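PDB 6L77: MS5a from Brassica napus, which is a meiosis-related plant protein built from cystatin-like folds and, unlike inhibitory cystatins, appears to enhance papain activity. Local coordinates for residues L16-G21 against Y52-I57; T46-S51 against R76-I81; F69-D74 against F83-S88; N100-A105 against T211-T216. All blocks are in the same frame, centred on the assembly; numbering follows the deposited sequence.

Contact 1 of 4, residues L16-G21 against Y52-I57; sequences LYATVG and YNITLI
Tyr17 and Ala18 of helix 12-29 rest on Tyr52, Ile54 and Leu56 of strand 49-60, the helix-on-sheet packing of a cystatin-like fold, in which a long helix lies across an antiparallel sheet. The segment axes come within 9.3 Å of each other at 74°, so the helix runs nearly transverse to the strand and meets every second residue of it, each with its CB directed at the helix. The aromatic part is an offset edge-to-face pair. The edge of the Tyr17 ring is turned toward the face of Tyr52, with centroids 5.7 Å apart and planes at 64°, and Tyr17 CD2 is 3.9 Å from Tyr52 CD1. Beyond this pair, Tyr17 OH is hydrogen-bonded to Gln75 OE1, while its ring also meets that of Phe83. The rest is aliphatic, and no hydrogen bond crosses. Ile54 CD1 is nearly anti to CA (chi2 164°), which extends the methyl to 3.7 Å from Tyr17 CB and 4.0 Å from Ala18 N. Ala18 meets the strand through CB, 3.9 Å from Leu56 CD2 and 4.4 Å from Ile54 CG2.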
# COMPACT_ATOMS: atom_id res chain seq x y z
N LEU A 16 -9.17 -3.84 -1.68
CA LEU A 16 -7.85 -3.25 -1.46
C LEU A 16 -7.18 -3.84 -0.22
O LEU A 16 -5.99 -4.18 -0.26
CB LEU A 16 -7.98 -1.73 -1.34
CG LEU A 16 -8.36 -0.98 -2.62
CD1 LEU A 16 -8.67 0.49 -2.33
CD2 LEU A 16 -7.28 -1.09 -3.68
N TYR A 17 -7.93 -4.03 0.87
CA TYR A 17 -7.31 -4.62 2.06
C TYR A 17 -6.95 -6.08 1.83
O TYR A 17 -5.94 -6.56 2.36
CB TYR A 17 -8.24 -4.48 3.27
CG TYR A 17 -8.27 -3.08 3.81
CD1 TYR A 17 -7.25 -2.19 3.51
CD2 TYR A 17 -9.31 -2.63 4.62
CE1 TYR A 17 -7.25 -0.88 3.98
CE2 TYR A 17 -9.32 -1.31 5.11
CZ TYR A 17 -8.29 -0.45 4.78
OH TYR A 17 -8.27 0.85 5.25
N ALA A 18 -7.76 -6.82 1.07
CA ALA A 18 -7.36 -8.17 0.69
C ALA A 18 -6.04 -8.16 -0.08
O ALA A 18 -5.17 -9.02 0.12
CB ALA A 18 -8.44 -8.83 -0.15
N THR A 19 -5.88 -7.20 -0.98
CA THR A 19 -4.65 -7.14 -1.77
C THR A 19 -3.47 -6.71 -0.90
O THR A 19 -2.34 -7.18 -1.11
CB THR A 19 -4.87 -6.18 -2.94
OG1 THR A 19 -6.04 -6.59 -3.65
CG2 THR A 19 -3.67 -6.16 -3.88
N VAL A 20 -3.71 -5.84 0.08
CA VAL A 20 -2.66 -5.52 1.05
C VAL A 20 -2.22 -6.77 1.80
O VAL A 20 -1.02 -6.99 2.02
CB VAL A 20 -3.15 -4.43 2.02
CG1 VAL A 20 -2.17 -4.29 3.21
CG2 VAL A 20 -3.31 -3.12 1.29
N GLY A 21 -3.18 -7.60 2.22
CA GLY A 21 -2.81 -8.82 2.91
C GLY A 21 -1.98 -9.74 2.03
O GLY A 21 -1.01 -10.34 2.50
N TYR A 52 -11.51 -5.08 9.84
CA TYR A 52 -11.97 -5.96 8.78
C TYR A 52 -11.30 -7.31 8.97
O TYR A 52 -10.08 -7.37 9.12
CB TYR A 52 -11.63 -5.42 7.39
CG TYR A 52 -12.49 -4.27 6.94
CD1 TYR A 52 -12.17 -2.96 7.28
CD2 TYR A 52 -13.64 -4.49 6.19
CE1 TYR A 52 -12.97 -1.90 6.88
CE2 TYR A 52 -14.45 -3.44 5.78
CZ TYR A 52 -14.11 -2.15 6.12
OH TYR A 52 -14.91 -1.12 5.71
N ASN A 53 -12.09 -8.37 9.01
CA ASN A 53 -11.58 -9.74 9.00
C ASN A 53 -12.10 -10.33 7.70
O ASN A 53 -13.30 -10.58 7.57
CB ASN A 53 -12.06 -10.52 10.22
CG ASN A 53 -11.76 -12.02 10.15
OD1 ASN A 53 -10.94 -12.48 9.35
ND2 ASN A 53 -12.45 -12.79 10.98
N ILE A 54 -11.20 -10.51 6.73
CA ILE A 54 -11.57 -10.83 5.36
C ILE A 54 -11.11 -12.25 5.07
O ILE A 54 -9.95 -12.60 5.32
CB ILE A 54 -10.92 -9.85 4.37
CG1 ILE A 54 -11.32 -8.42 4.70
CG2 ILE A 54 -11.28 -10.22 2.92
CD1 ILE A 54 -10.40 -7.38 4.01
N THR A 55 -12.02 -13.05 4.53
CA THR A 55 -11.71 -14.38 4.04
C THR A 55 -11.72 -14.32 2.52
O THR A 55 -12.74 -13.99 1.92
CB THR A 55 -12.72 -15.41 4.56
OG1 THR A 55 -12.74 -15.37 6.00
CG2 THR A 55 -12.36 -16.81 4.07
N LEU A 56 -10.59 -14.62 1.90
CA LEU A 56 -10.47 -14.49 0.46
C LEU A 56 -9.88 -15.78 -0.11
O LEU A 56 -9.29 -16.58 0.61
CB LEU A 56 -9.59 -13.30 0.07
CG LEU A 56 -8.19 -13.33 0.69
CD1 LEU A 56 -7.14 -13.23 -0.40
CD2 LEU A 56 -7.98 -12.25 1.75
N ILE A 57 -10.07 -15.95 -1.42
CA ILE A 57 -9.47 -17.04 -2.17
C ILE A 57 -8.35 -16.45 -2.99
O ILE A 57 -8.57 -15.48 -3.73
CB ILE A 57 -10.49 -17.75 -3.07
CG1 ILE A 57 -11.73 -18.15 -2.27
CG2 ILE A 57 -9.84 -18.94 -3.75
CD1 ILE A 57 -11.42 -18.99 -1.06

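Contact 2 of 4, residues T46-S51 against R76-I81; sequences TLMPVS and RSLGQI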
# COMPACT_ATOMS: atom_id res chain seq x y z
N THR A 46 -17.32 0.86 15.34
CA THR A 46 -17.56 1.56 16.59
C THR A 46 -18.07 2.95 16.25
O THR A 46 -17.68 4.00 16.75
CB THR A 46 -16.30 1.55 17.44
OG1 THR A 46 -15.24 2.10 16.67
CG2 THR A 46 -15.96 0.08 17.77
N LEU A 47 -19.09 2.80 15.41
CA LEU A 47 -19.60 3.66 14.35
C LEU A 47 -18.62 3.65 13.17
O LEU A 47 -18.95 3.03 12.16
CB LEU A 47 -19.98 5.03 14.90
CG LEU A 47 -21.51 4.94 15.16
CD1 LEU A 47 -21.96 3.63 15.86
CD2 LEU A 47 -22.07 6.14 15.91
N MSE A 48 -17.43 4.23 13.26
CA MSE A 48 -16.49 4.07 12.14
C MSE A 48 -16.06 2.61 11.99
O MSE A 48 -15.77 1.96 12.99
CB MSE A 48 -15.23 4.93 12.32
CG MSE A 48 -14.14 4.55 11.33
SE MSE A 48 -12.44 5.52 11.42
CE MSE A 48 -11.76 4.89 13.14
N PRO A 49 -16.01 2.09 10.74
CA PRO A 49 -15.42 0.75 10.55
C PRO A 49 -13.96 0.72 10.97
O PRO A 49 -13.12 1.38 10.35
CB PRO A 49 -15.59 0.51 9.04
CG PRO A 49 -16.69 1.43 8.63
CD PRO A 49 -16.54 2.64 9.48
N VAL A 50 -13.65 -0.05 12.01
CA VAL A 50 -12.32 -0.05 12.59
C VAL A 50 -11.59 -1.37 12.40
O VAL A 50 -10.35 -1.41 12.54
CB VAL A 50 -12.35 0.32 14.09
CG1 VAL A 50 -12.74 1.76 14.27
CG2 VAL A 50 -13.34 -0.59 14.84
N SER A 51 -12.29 -2.46 12.06
CA SER A 51 -11.59 -3.70 11.80
C SER A 51 -12.30 -4.48 10.71
O SER A 51 -13.53 -4.56 10.69
CB SER A 51 -11.46 -4.55 13.06
OG SER A 51 -12.71 -5.05 13.45
N ARG A 76 -8.02 3.24 10.88
CA ARG A 76 -8.13 4.37 11.78
C ARG A 76 -8.57 5.66 11.10
O ARG A 76 -8.76 6.66 11.79
CB ARG A 76 -6.79 4.62 12.50
CG ARG A 76 -6.39 3.52 13.46
CD ARG A 76 -4.96 3.72 13.97
NE ARG A 76 -3.96 3.50 12.92
CZ ARG A 76 -3.48 2.31 12.59
NH1 ARG A 76 -3.93 1.22 13.21
NH2 ARG A 76 -2.56 2.19 11.64
N SER A 77 -8.73 5.67 9.78
CA SER A 77 -9.24 6.86 9.11
C SER A 77 -10.01 6.44 7.87
O SER A 77 -9.74 5.39 7.28
CB SER A 77 -8.11 7.84 8.73
OG SER A 77 -8.64 8.95 8.03
N LEU A 78 -10.98 7.28 7.50
CA LEU A 78 -11.71 7.14 6.24
C LEU A 78 -11.27 8.14 5.18
O LEU A 78 -11.71 8.02 4.04
CB LEU A 78 -13.23 7.32 6.47
CG LEU A 78 -14.09 6.24 7.13
CD1 LEU A 78 -13.46 4.85 7.10
CD2 LEU A 78 -14.44 6.66 8.54
N GLY A 79 -10.43 9.11 5.53
CA GLY A 79 -10.13 10.20 4.62
C GLY A 79 -8.68 10.27 4.19
O GLY A 79 -8.28 11.18 3.46
N GLN A 80 -7.88 9.32 4.65
CA GLN A 80 -6.48 9.21 4.28
C GLN A 80 -6.04 7.81 4.67
O GLN A 80 -6.72 7.13 5.45
CB GLN A 80 -5.62 10.26 4.98
CG GLN A 80 -5.36 9.92 6.43
CD GLN A 80 -4.62 10.99 7.18
OE1 GLN A 80 -5.23 11.87 7.79
NE2 GLN A 80 -3.29 10.94 7.15
N ILE A 81 -4.90 7.38 4.14
CA ILE A 81 -4.36 6.08 4.52
C ILE A 81 -3.97 6.09 6.00
O ILE A 81 -3.18 6.93 6.43
CB ILE A 81 -3.17 5.70 3.65
CG1 ILE A 81 -3.62 5.44 2.21
CG2 ILE A 81 -2.50 4.46 4.21
CD1 ILE A 81 -2.48 4.98 1.31
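This is a largely apolar surface contact at the ends of the strands, between the turn entering strand 49-60 and the loop joining strands 65-75 and 82-88: Met48, a selenomethionine, touches Leu78. The two lie alongside with their side chains running in opposite senses. Met48 has CG anti to the backbone N (chi1 168°), and its CG lies 3.5 Å from Leu78 CD2, with SE at 3.7 Å from the same methyl. A bend at the last torsion (chi3 67°) then puts Met48 CE 3.7 Å from Arg76 O, so the side chain's end packs on backbone as well. Pro49 adds a looser touch, its CD 4.5 Å from Leu78 CD1. No hydrogen bond joins the segments. The CB of Arg76 points away from segment 46-51, and its guanidinium pairs with Asp82 through NE and with Thr84 OG1 through NH2. Within its loop, Ser77 OG accepts a straight bond from Gly79 N (3.1 Å), forming an ST turn. Just beyond, strand 49-60 carries a classic beta bulge, Val50 and Ser51 facing Val44. The contact brings together the ends of two hairpins in an antiparallel beta meander.

Contact 3 of 4, residues F69-D74 against F83-S88; sequences FETNVD and FTCYIS
Asp74 and Tyr86 both hold CG anti to their carbonyl carbon, beside the backbone N (chi1 -76° and -70°), and these torsions bring carboxylate and ring together on one face of the hairpin formed by strands 65-75 and 82-88. The side chains cross at about a right angle, the carboxylate and ring planes 63° apart, with Asp74 CB in plane at the ring's edge and Asp74 OD2 3.3 Å from Tyr86 CE2. Thr84 CG2 lies over one ring face, toward the rim. Farther along, Asn72 and Ile87 run alongside in the same sense, Asn72 CB 3.9 Å from Ile87 CB. On the sheet face that carries Thr71, Val73 and Cys85, toward helix 12-29, Val73 CG2 packs 4.0 Å from Cys85 CB. The backbones are antiparallel: Asp74 and Thr84 form a hydrogen-bonded pair (2.9 Å for both Asp74 N to Thr84 O and Thr84 N to Asp74 O). Between Asn72 and Val73 the register slips by one, Tyr86 being the extra residue of a beta bulge; Asn72 N donates to Ile87 O (3.0 Å), Tyr86 N takes Asn72 O, and Ile87 N is buried with no partner in the model. A water 2.7 Å from both Asp74 OD2, to which it donates, and Tyr86 OH joins the two, while the hydroxyl also bonds Phe102 N. The carboxylate would probably polarise this water and, through it, the phenol.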
# COMPACT_ATOMS: atom_id res chain seq x y z
N PHE A 69 -7.64 -17.81 2.37
CA PHE A 69 -6.65 -16.90 2.93
C PHE A 69 -7.39 -15.93 3.85
O PHE A 69 -8.49 -15.49 3.51
CB PHE A 69 -5.98 -16.16 1.76
CG PHE A 69 -4.75 -15.40 2.12
CD1 PHE A 69 -3.51 -16.01 2.04
CD2 PHE A 69 -4.82 -14.06 2.46
CE1 PHE A 69 -2.36 -15.32 2.34
CE2 PHE A 69 -3.67 -13.34 2.76
CZ PHE A 69 -2.43 -13.97 2.70
N GLU A 70 -6.80 -15.62 5.01
CA GLU A 70 -7.38 -14.69 5.97
C GLU A 70 -6.53 -13.43 6.04
O GLU A 70 -5.30 -13.51 6.10
CB GLU A 70 -7.49 -15.35 7.34
CG GLU A 70 -7.95 -14.46 8.46
CD GLU A 70 -8.14 -15.23 9.75
OE1 GLU A 70 -7.52 -16.30 9.90
OE2 GLU A 70 -8.93 -14.77 10.60
N THR A 71 -7.17 -12.26 6.00
CA THR A 71 -6.50 -10.97 6.19
C THR A 71 -7.25 -10.19 7.26
O THR A 71 -8.48 -10.09 7.18
CB THR A 71 -6.45 -10.14 4.88
OG1 THR A 71 -5.68 -10.83 3.88
CG2 THR A 71 -5.81 -8.79 5.13
N ASN A 72 -6.54 -9.64 8.25
CA ASN A 72 -7.14 -8.78 9.27
C ASN A 72 -6.48 -7.41 9.21
O ASN A 72 -5.25 -7.31 9.25
CB ASN A 72 -6.98 -9.36 10.68
CG ASN A 72 -7.85 -10.58 10.92
OD1 ASN A 72 -8.45 -11.16 10.00
ND2 ASN A 72 -7.93 -10.99 12.18
N VAL A 73 -7.30 -6.36 9.13
CA VAL A 73 -6.82 -4.98 9.05
C VAL A 73 -7.60 -4.15 10.06
O VAL A 73 -8.83 -4.24 10.12
CB VAL A 73 -6.99 -4.38 7.64
CG1 VAL A 73 -6.82 -2.84 7.68
CG2 VAL A 73 -6.00 -4.99 6.66
N ASP A 74 -6.88 -3.35 10.86
CA ASP A 74 -7.50 -2.32 11.69
C ASP A 74 -7.35 -0.97 10.99
O ASP A 74 -6.25 -0.61 10.57
CB ASP A 74 -6.86 -2.25 13.08
CG ASP A 74 -7.32 -3.39 13.98
OD1 ASP A 74 -8.20 -4.17 13.58
OD2 ASP A 74 -6.78 -3.50 15.10
N PHE A 83 -3.88 2.62 8.52
CA PHE A 83 -4.37 1.29 8.90
C PHE A 83 -3.19 0.36 9.15
O PHE A 83 -2.07 0.63 8.74
CB PHE A 83 -5.29 0.70 7.83
CG PHE A 83 -4.61 0.43 6.50
CD1 PHE A 83 -3.89 -0.73 6.29
CD2 PHE A 83 -4.72 1.34 5.46
CE1 PHE A 83 -3.28 -0.98 5.07
CE2 PHE A 83 -4.11 1.10 4.24
CZ PHE A 83 -3.39 -0.06 4.05
N THR A 84 -3.48 -0.77 9.81
CA THR A 84 -2.48 -1.79 10.10
C THR A 84 -3.00 -3.15 9.66
O THR A 84 -4.12 -3.53 10.03
CB THR A 84 -2.14 -1.83 11.60
OG1 THR A 84 -1.64 -0.56 12.02
CG2 THR A 84 -1.09 -2.92 11.89
N CYS A 85 -2.18 -3.89 8.90
CA CYS A 85 -2.47 -5.28 8.55
C CYS A 85 -1.75 -6.20 9.53
O CYS A 85 -0.52 -6.23 9.57
CB CYS A 85 -2.06 -5.59 7.11
SG CYS A 85 -2.33 -7.32 6.63
N TYR A 86 -2.52 -6.95 10.32
CA TYR A 86 -1.99 -7.77 11.41
C TYR A 86 -1.85 -9.24 11.04
O TYR A 86 -0.96 -9.92 11.57
CB TYR A 86 -2.90 -7.69 12.64
CG TYR A 86 -2.87 -6.36 13.34
CD1 TYR A 86 -1.85 -6.06 14.24
CD2 TYR A 86 -3.86 -5.41 13.12
CE1 TYR A 86 -1.81 -4.84 14.90
CE2 TYR A 86 -3.82 -4.18 13.77
CZ TYR A 86 -2.79 -3.90 14.67
OH TYR A 86 -2.76 -2.68 15.31
N ILE A 87 -2.73 -9.75 10.20
CA ILE A 87 -2.79 -11.16 9.84
C ILE A 87 -2.93 -11.23 8.34
O ILE A 87 -3.70 -10.46 7.76
CB ILE A 87 -4.00 -11.87 10.51
CG1 ILE A 87 -3.93 -11.76 12.04
CG2 ILE A 87 -4.13 -13.32 10.03
CD1 ILE A 87 -3.08 -12.81 12.70
N SER A 88 -2.22 -12.16 7.70
CA SER A 88 -2.37 -12.34 6.26
C SER A 88 -1.74 -13.71 5.95
O SER A 88 -0.52 -13.81 5.80
CB SER A 88 -1.71 -11.23 5.47
OG SER A 88 -0.30 -11.20 5.69
O HOH W 1 -5.14 -1.52 15.77

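Contact 4 of 4, residues N100-A105 against T211-T216; sequences NQFFDA and TVEPTT
Phe102 lies against Glu213 and Thr211, fastening the loop that follows strand 82-88 onto the end of strand 201-212, in the antiparallel sheet of the cystatin-like fold. Phe102 buries the most surface here. One face of its ring receives Glu213 CB in a CH-pi contact, 3.7 Å from the centroid and only 6° off the ring normal; Glu213 CG also lies over this face, toward CD1 and CE1, 3.5 Å from Phe102 CD1. At the ring's edge, Thr211 O comes within 3.6 Å of Phe102 CE2. The backbone of Phe102 is tied to strand 82-88, its O to Thr84 OG1. Thr211 turns its hydroxyl toward the loop, where OG1 is 3.9 Å from Phe102 CZ. It reaches the loop's polar atoms through two waters: one donates to Phe103 O, and the other lies between Thr211 OG1 and Asp104 OD2; Asp104 itself forms salt bridges with Lys106 and Arg209. No direct hydrogen bond joins the two segments. A third water runs from Asn100 O to Thr216 OG1. Glu213 gives its aliphatic part to the ring and its carboxylate to its own turn. Its chain bends at chi2 (-70°), carrying CD away from the loop. Two backbone N-H groups grip the same oxygen. Thr216 N is 2.9 Å from Glu213 OE2 and meets it nearly along the C-O axis. Thr215 N is 2.8 Å from Glu213 OE2, approaching from 36° above the carboxylate plane.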
# COMPACT_ATOMS: atom_id res chain seq x y z
N ASN A 100 -0.16 -7.84 19.07
CA ASN A 100 -0.62 -6.65 19.76
C ASN A 100 -0.73 -5.47 18.80
O ASN A 100 -0.26 -5.52 17.66
CB ASN A 100 0.32 -6.31 20.92
CG ASN A 100 0.67 -7.53 21.76
OD1 ASN A 100 1.84 -7.83 21.97
ND2 ASN A 100 -0.35 -8.23 22.23
N GLN A 101 -1.35 -4.40 19.28
CA GLN A 101 -1.59 -3.24 18.43
C GLN A 101 -0.27 -2.63 17.96
O GLN A 101 0.74 -2.66 18.66
CB GLN A 101 -2.41 -2.18 19.17
CG GLN A 101 -2.88 -1.04 18.27
CD GLN A 101 -3.46 0.14 19.03
OE1 GLN A 101 -3.51 0.14 20.27
NE2 GLN A 101 -3.92 1.15 18.30
N PHE A 102 -0.29 -2.09 16.74
CA PHE A 102 0.91 -1.52 16.14
C PHE A 102 0.48 -0.41 15.20
O PHE A 102 -0.26 -0.66 14.25
CB PHE A 102 1.69 -2.60 15.39
CG PHE A 102 2.89 -2.08 14.65
CD1 PHE A 102 4.01 -1.65 15.34
CD2 PHE A 102 2.90 -2.03 13.26
CE1 PHE A 102 5.12 -1.16 14.66
CE2 PHE A 102 4.00 -1.56 12.59
CZ PHE A 102 5.11 -1.13 13.28
N PHE A 103 0.93 0.82 15.46
CA PHE A 103 0.57 1.92 14.58
C PHE A 103 1.72 2.93 14.54
O PHE A 103 2.71 2.80 15.26
CB PHE A 103 -0.73 2.60 15.03
CG PHE A 103 -0.68 3.12 16.43
CD1 PHE A 103 -0.15 4.38 16.70
CD2 PHE A 103 -1.13 2.34 17.48
CE1 PHE A 103 -0.09 4.85 18.00
CE2 PHE A 103 -1.08 2.82 18.78
CZ PHE A 103 -0.56 4.07 19.04
N ASP A 104 1.55 3.93 13.69
CA ASP A 104 2.58 4.92 13.39
C ASP A 104 2.05 6.27 13.82
O ASP A 104 0.99 6.71 13.35
CB ASP A 104 2.90 4.91 11.89
CG ASP A 104 3.83 6.04 11.47
OD1 ASP A 104 4.32 6.80 12.33
OD2 ASP A 104 4.07 6.17 10.25
N ALA A 105 2.77 6.93 14.72
CA ALA A 105 2.32 8.20 15.27
C ALA A 105 3.17 9.38 14.85
O ALA A 105 2.94 10.49 15.33
CB ALA A 105 2.26 8.11 16.80
N THR A 211 5.61 1.19 7.88
CA THR A 211 6.42 0.74 9.00
C THR A 211 6.07 -0.71 9.29
O THR A 211 4.91 -1.12 9.16
CB THR A 211 6.24 1.63 10.23
OG1 THR A 211 4.86 1.67 10.59
CG2 THR A 211 6.69 3.03 9.91
N VAL A 212 7.09 -1.50 9.61
CA VAL A 212 6.98 -2.95 9.77
C VAL A 212 7.44 -3.29 11.18
O VAL A 212 8.53 -2.88 11.59
CB VAL A 212 7.81 -3.71 8.72
CG1 VAL A 212 7.61 -5.22 8.86
CG2 VAL A 212 7.43 -3.26 7.30
N GLU A 213 6.62 -4.03 11.91
CA GLU A 213 6.96 -4.39 13.28
C GLU A 213 8.05 -5.45 13.27
O GLU A 213 7.87 -6.49 12.62
CB GLU A 213 5.71 -4.89 14.02
CG GLU A 213 5.74 -4.68 15.53
CD GLU A 213 6.75 -5.57 16.25
OE1 GLU A 213 7.30 -5.13 17.29
OE2 GLU A 213 7.00 -6.70 15.79
N PRO A 214 9.15 -5.25 14.00
CA PRO A 214 10.34 -6.11 13.79
C PRO A 214 10.12 -7.60 13.98
O PRO A 214 10.73 -8.40 13.26
CB PRO A 214 11.34 -5.55 14.81
CG PRO A 214 10.95 -4.13 14.96
CD PRO A 214 9.45 -4.11 14.87
N THR A 215 9.29 -8.02 14.93
CA THR A 215 9.11 -9.44 15.19
C THR A 215 7.87 -10.01 14.50
O THR A 215 7.95 -11.05 13.84
CB THR A 215 9.01 -9.69 16.70
OG1 THR A 215 10.11 -9.03 17.35
CG2 THR A 215 9.04 -11.18 17.00
N THR A 216 6.73 -9.35 14.66
CA THR A 216 5.47 -9.81 14.07
C THR A 216 5.39 -9.54 12.58
O THR A 216 4.61 -10.21 11.88
CB THR A 216 4.31 -9.11 14.76
OG1 THR A 216 4.43 -7.70 14.52
CG2 THR A 216 4.33 -9.35 16.26
O HOH W 2 2.42 -6.53 16.44
O HOH W 3 5.20 2.84 13.28
O HOH W 4 3.60 3.81 8.95

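Overall arrangement
All four contacts reach one nine-stranded antiparallel sheet in the modelled C-terminal part of MS5. Contacts 1 and 3, centres about 7 Å apart, abut through neighbouring strands 49-60 and 65-75, and helix 12-29 covers both. Contact 2 lies at the end of these strands, its centre about 16 Å from that of contact 1, and alternates with contacts 1 and 3 along the chain. Contact 4 comes last in sequence, about 12 Å from contact 3 between centres; these two touch through hydrogen bonds, and contact 2 also reaches contact 4 where Arg76 packs on Phe103. Contact 4 extends to strand 201-212, beyond strand 219-227, consistent with two cystatin-like units sharing a sheet.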